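Local coordinates for protein beta-galacturonidase (Eisenbergiella tayi, PDB 6NCW) that hydrolyses beta-linked galacturonides as a glycoside hydrolase family 2 beta-galacturonidase, at residues L339-E342 and N343-P347; D382-Y385 and G386-C389. All coordinates share one frame; numbering follows the deposited sequence.

Overall arrangement
Both interactions are helix starts in the TIM-barrel region, their centres about 10 Å apart. Interaction 1 builds the short, weakly bonded helix 341-344; interaction 2 builds the first turn of helix 384-400, the helix of the beta-alpha-beta unit between strands 370-374 and 406-410. Each is capped by a hydroxyl, but only interaction 1 closes a full capping box. Each has a Glu-Arg salt bridge at a more exposed position: one carboxylate oxygen shared by two nitrogens in 339-347, two separate bonds in 382-389, where the arginine also packs on a loop. They meet where the buried Met344 CE packs on Cys389 CB; Tyr385 OH is 2.7 Å from Met344 O, a probable hydrogen bond.

Interaction 1 (L339-E342 and N343-P347); sequences LSEE and NMRNP
A capping box opens the short helix 341-344 in the TIM-barrel region, with Ser340 as N-cap and Asn343 as its partner. Ser340 OG sits between its own backbone N and carbonyl carbon (chi1 63°), which turns it to the start of the helix, where it accepts from Asn343 N at 3.0 Å. In return Asn343 bends its amide back, and OD1 accepts from Ser340 N at 3.1 Å, the donor tilted from the carbonyl plane. Two backbone N-H groups at the helix start are thus satisfied by side chains. The Asn343 side chain also crosses that of Leu339 at about a right angle, the two CB atoms 3.8 Å apart. Met344 N donates to Ser340 O at 2.9 Å, and Met344 CG packs on Leu339 CB at 4.0 Å.

On the outer side, Glu341 runs extended alongside Arg345, whose chain bends at chi3 to bring its guanidinium round. Glu341 OE2 lies at the guanidinium edge, 3.1 Å from Arg345 NH1 and, in a weak bond, 3.1 Å from Arg345 NH2. OE2 alone takes both N-H groups; the carboxylate and guanidinium planes are 52° apart. Arg345 N donates to Glu342 O at 3.2 Å, from above its carbonyl plane, and weakly to Glu341 O.

The Leu339 side chain lies near that of Arg337, two residues earlier, a galacturonate-binding residue. Asn346 OD1 caps His348 N ahead of helix 349-364, while its ND2 reaches Pro122 O. Phe349 of that helix packs against Leu339 and Met344, and helix 384-400 meets Met344 through Cys389 and Arg345 through Tyr385.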
loop_
_atom_site.group_PDB
_atom_site.type_symbol
_atom_site.label_atom_id
_atom_site.label_comp_id
_atom_site.label_asym_id
_atom_site.label_seq_id
_atom_site.Cartn_x
_atom_site.Cartn_y
_atom_site.Cartn_z
ATOM N N LEU A 339 -29.040 -5.425 -17.851
ATOM C CA LEU A 339 -30.399 -5.077 -17.471
ATOM C C LEU A 339 -31.274 -6.322 -17.528
ATOM O O LEU A 339 -31.264 -7.056 -18.524
ATOM C CB LEU A 339 -30.946 -3.970 -18.372
ATOM C CG LEU A 339 -30.150 -2.657 -18.257
ATOM C CD1 LEU A 339 -30.567 -1.660 -19.315
ATOM C CD2 LEU A 339 -30.286 -2.037 -16.867
ATOM N N SER A 340 -32.005 -6.570 -16.445
ATOM C CA SER A 340 -32.937 -7.681 -16.387
ATOM C C SER A 340 -34.119 -7.444 -17.331
ATOM O O SER A 340 -34.344 -6.340 -17.849
ATOM C CB SER A 340 -33.445 -7.875 -14.959
ATOM O OG SER A 340 -34.166 -6.712 -14.536
ATOM N N GLU A 341 -34.883 -8.515 -17.551
ATOM C CA GLU A 341 -36.137 -8.397 -18.282
ATOM C C GLU A 341 -37.034 -7.324 -17.660
ATOM O O GLU A 341 -37.596 -6.478 -18.372
ATOM C CB GLU A 341 -36.836 -9.761 -18.314
ATOM C CG GLU A 341 -38.100 -9.756 -19.128
ATOM C CD GLU A 341 -38.877 -11.070 -19.056
ATOM O OE1 GLU A 341 -38.360 -12.078 -18.514
ATOM O OE2 GLU A 341 -40.019 -11.082 -19.560
ATOM N N GLU A 342 -37.145 -7.321 -16.325
ATOM C CA GLU A 342 -37.930 -6.295 -15.642
ATOM C C GLU A 342 -37.347 -4.900 -15.862
ATOM O O GLU A 342 -38.099 -3.941 -16.063
ATOM C CB GLU A 342 -38.027 -6.610 -14.147
ATOM C CG GLU A 342 -38.667 -5.489 -13.313
ATOM C CD GLU A 342 -38.737 -5.815 -11.814
ATOM O OE1 GLU A 342 -39.823 -6.213 -11.344
ATOM O OE2 GLU A 342 -37.708 -5.685 -11.105
ATOM N N ASN A 343 -36.011 -4.761 -15.835
ATOM C CA ASN A 343 -35.401 -3.465 -16.146
ATOM C C ASN A 343 -35.772 -3.001 -17.545
ATOM O O ASN A 343 -36.077 -1.825 -17.758
ATOM C CB ASN A 343 -33.880 -3.528 -16.032
ATOM C CG ASN A 343 -33.408 -3.728 -14.612
ATOM O OD1 ASN A 343 -32.355 -4.332 -14.376
ATOM N ND2 ASN A 343 -34.188 -3.243 -13.655
ATOM N N MET A 344 -35.724 -3.906 -18.515
ATOM C CA MET A 344 -35.993 -3.569 -19.903
ATOM C C MET A 344 -37.457 -3.248 -20.162
ATOM O O MET A 344 -37.784 -2.747 -21.244
ATOM C CB MET A 344 -35.550 -4.729 -20.804
ATOM C CG MET A 344 -34.075 -5.087 -20.683
ATOM S SD MET A 344 -33.686 -6.599 -21.587
ATOM C CE MET A 344 -33.837 -5.978 -23.255
ATOM N N ARG A 345 -38.344 -3.545 -19.219
ATOM C CA ARG A 345 -39.744 -3.169 -19.342
ATOM C C ARG A 345 -40.047 -1.811 -18.720
ATOM O O ARG A 345 -41.213 -1.399 -18.707
ATOM C CB ARG A 345 -40.638 -4.230 -18.708
ATOM C CG ARG A 345 -41.566 -4.866 -19.715
ATOM C CD ARG A 345 -42.473 -5.875 -19.052
ATOM N NE ARG A 345 -41.704 -6.777 -18.221
ATOM C CZ ARG A 345 -41.381 -8.018 -18.556
ATOM N NH1 ARG A 345 -41.776 -8.541 -19.724
ATOM N NH2 ARG A 345 -40.672 -8.742 -17.699
ATOM N N ASN A 346 -39.043 -1.131 -18.177
ATOM C CA ASN A 346 -39.206 0.268 -17.823
ATOM C C ASN A 346 -39.839 1.006 -19.010
ATOM O O ASN A 346 -39.422 0.790 -20.158
ATOM C CB ASN A 346 -37.842 0.868 -17.451
ATOM C CG ASN A 346 -37.932 2.316 -17.009
ATOM O OD1 ASN A 346 -38.285 3.176 -17.795
ATOM N ND2 ASN A 346 -37.581 2.591 -15.750
ATOM N N PRO A 347 -40.876 1.821 -18.788
ATOM C CA PRO A 347 -41.586 2.438 -19.926
ATOM C C PRO A 347 -40.730 3.368 -20.773
ATOM O O PRO A 347 -41.159 3.727 -21.879
ATOM C CB PRO A 347 -42.743 3.205 -19.258
ATOM C CG PRO A 347 -42.345 3.383 -17.853
ATOM C CD PRO A 347 -41.480 2.184 -17.492
#

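Interaction 2 (D382-Y385 and G386-C389); sequences DTEY and GREC
With CG anti to the backbone N (chi1 160°) and a bend at chi2, Glu384 curls its carboxylate along the helix toward Arg387, whose own chain bends at chi2 and chi3 to lay its guanidinium alongside. The pair lies on the first turn of helix 384-400, which links strands 370-374 and 406-410 in a beta-alpha-beta unit of the barrel. The grip is side-on and bidentate: Arg387 NE donates to Glu384 OE1 at 3.1 Å and Arg387 NH2 to Glu384 OE2 at 2.8 Å. Both bonds are nearly straight and both use the syn side of the carboxylate. The oxygens lie close to the guanidinium plane, although the two groups are twisted 33° apart, and the paired hydrogen bonds fix the rotation of both. Arg387 NH1 is held separately by Tyr421 OH.

Thr383 is the N-cap. Its OG1 accepts from Gly386 N at 2.9 Å and also hydrogen-bonds Ala380 O, joining the helix start to the preceding loop. Gly386 CA lies 3.4 Å from Thr383 OG1. The regular helical bonds begin with Arg387 N to Thr383 O at 2.8 Å and continue from Glu388 N to Glu384 O.

On another side of the turn, Cys389 SG stands over a face of the Tyr385 ring, 4.0 Å from its centroid, in a sulfur-aromatic contact. Tyr385 OH hydrogen-bonds Met344 O, tying this turn to helix 341-344, while Glu388 OE2 makes a salt bridge to Lys350 NZ of helix 349-364. The other Glu388 oxygen shares a water with the salt-bridged carboxylate: the water donates to Glu388 OE1 at 3.1 Å and to Glu384 OE2 at 2.7 Å.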
loop_
_atom_site.group_PDB
_atom_site.type_symbol
_atom_site.label_atom_id
_atom_site.label_comp_id
_atom_site.label_asym_id
_atom_site.label_seq_id
_atom_site.Cartn_x
_atom_site.Cartn_y
_atom_site.Cartn_z
ATOM N N ASP A 382 -32.151 -14.175 -23.157
ATOM C CA ASP A 382 -32.739 -15.492 -22.967
ATOM C C ASP A 382 -34.254 -15.450 -22.785
ATOM O O ASP A 382 -34.856 -16.485 -22.493
ATOM C CB ASP A 382 -32.102 -16.168 -21.752
ATOM C CG ASP A 382 -32.319 -15.374 -20.465
ATOM O OD1 ASP A 382 -32.527 -14.137 -20.523
ATOM O OD2 ASP A 382 -32.275 -15.984 -19.386
ATOM N N THR A 383 -34.882 -14.286 -22.935
ATOM C CA THR A 383 -36.310 -14.135 -22.704
ATOM C C THR A 383 -37.001 -13.659 -23.977
ATOM O O THR A 383 -36.400 -13.007 -24.829
ATOM C CB THR A 383 -36.594 -13.130 -21.583
ATOM O OG1 THR A 383 -36.142 -11.826 -21.998
ATOM C CG2 THR A 383 -35.889 -13.553 -20.283
ATOM N N GLU A 384 -38.295 -13.965 -24.081
ATOM C CA GLU A 384 -39.058 -13.528 -25.242
ATOM C C GLU A 384 -39.126 -12.002 -25.323
ATOM O O GLU A 384 -38.935 -11.420 -26.401
ATOM C CB GLU A 384 -40.460 -14.136 -25.212
ATOM C CG GLU A 384 -41.486 -13.374 -26.079
ATOM C CD GLU A 384 -41.077 -13.294 -27.553
ATOM O OE1 GLU A 384 -40.364 -14.216 -28.017
ATOM O OE2 GLU A 384 -41.460 -12.303 -28.235
ATOM N N TYR A 385 -39.410 -11.330 -24.198
ATOM C CA TYR A 385 -39.495 -9.872 -24.251
ATOM C C TYR A 385 -38.126 -9.265 -24.537
ATOM O O TYR A 385 -38.015 -8.291 -25.299
ATOM C CB TYR A 385 -40.085 -9.291 -22.961
ATOM C CG TYR A 385 -39.975 -7.778 -22.962
ATOM C CD1 TYR A 385 -40.695 -7.013 -23.886
ATOM C CD2 TYR A 385 -39.103 -7.114 -22.093
ATOM C CE1 TYR A 385 -40.574 -5.621 -23.925
ATOM C CE2 TYR A 385 -38.973 -5.727 -22.121
ATOM C CZ TYR A 385 -39.713 -4.983 -23.041
ATOM O OH TYR A 385 -39.595 -3.614 -23.081
ATOM N N GLY A 386 -37.068 -9.848 -23.965
ATOM C CA GLY A 386 -35.720 -9.443 -24.334
ATOM C C GLY A 386 -35.476 -9.564 -25.825
ATOM O O GLY A 386 -34.977 -8.631 -26.461
ATOM N N ARG A 387 -35.854 -10.709 -26.409
ATOM C CA ARG A 387 -35.636 -10.938 -27.840
ATOM C C ARG A 387 -36.317 -9.867 -28.692
ATOM O O ARG A 387 -35.760 -9.426 -29.703
ATOM C CB ARG A 387 -36.141 -12.336 -28.225
ATOM C CG ARG A 387 -35.949 -12.727 -29.687
ATOM C CD ARG A 387 -37.115 -13.592 -30.189
ATOM N NE ARG A 387 -38.423 -12.937 -30.003
ATOM C CZ ARG A 387 -38.894 -11.945 -30.759
ATOM N NH1 ARG A 387 -38.171 -11.465 -31.762
ATOM N NH2 ARG A 387 -40.085 -11.414 -30.504
ATOM N N GLU A 388 -37.523 -9.437 -28.298
ATOM C CA GLU A 388 -38.218 -8.389 -29.043
ATOM C C GLU A 388 -37.400 -7.105 -29.067
ATOM O O GLU A 388 -37.286 -6.454 -30.109
ATOM C CB GLU A 388 -39.610 -8.143 -28.441
ATOM C CG GLU A 388 -40.352 -6.897 -28.980
ATOM C CD GLU A 388 -41.634 -6.600 -28.196
ATOM O OE1 GLU A 388 -42.557 -7.442 -28.201
ATOM O OE2 GLU A 388 -41.713 -5.533 -27.549
ATOM N N CYS A 389 -36.785 -6.750 -27.934
ATOM C CA CYS A 389 -35.921 -5.572 -27.879
ATOM C C CYS A 389 -34.666 -5.755 -28.727
ATOM O O CYS A 389 -34.274 -4.846 -29.468
ATOM C CB CYS A 389 -35.531 -5.275 -26.428
ATOM S SG CYS A 389 -36.916 -4.900 -25.334
HETATM O O HOH W 1 -42.958 -10.326 -27.071
#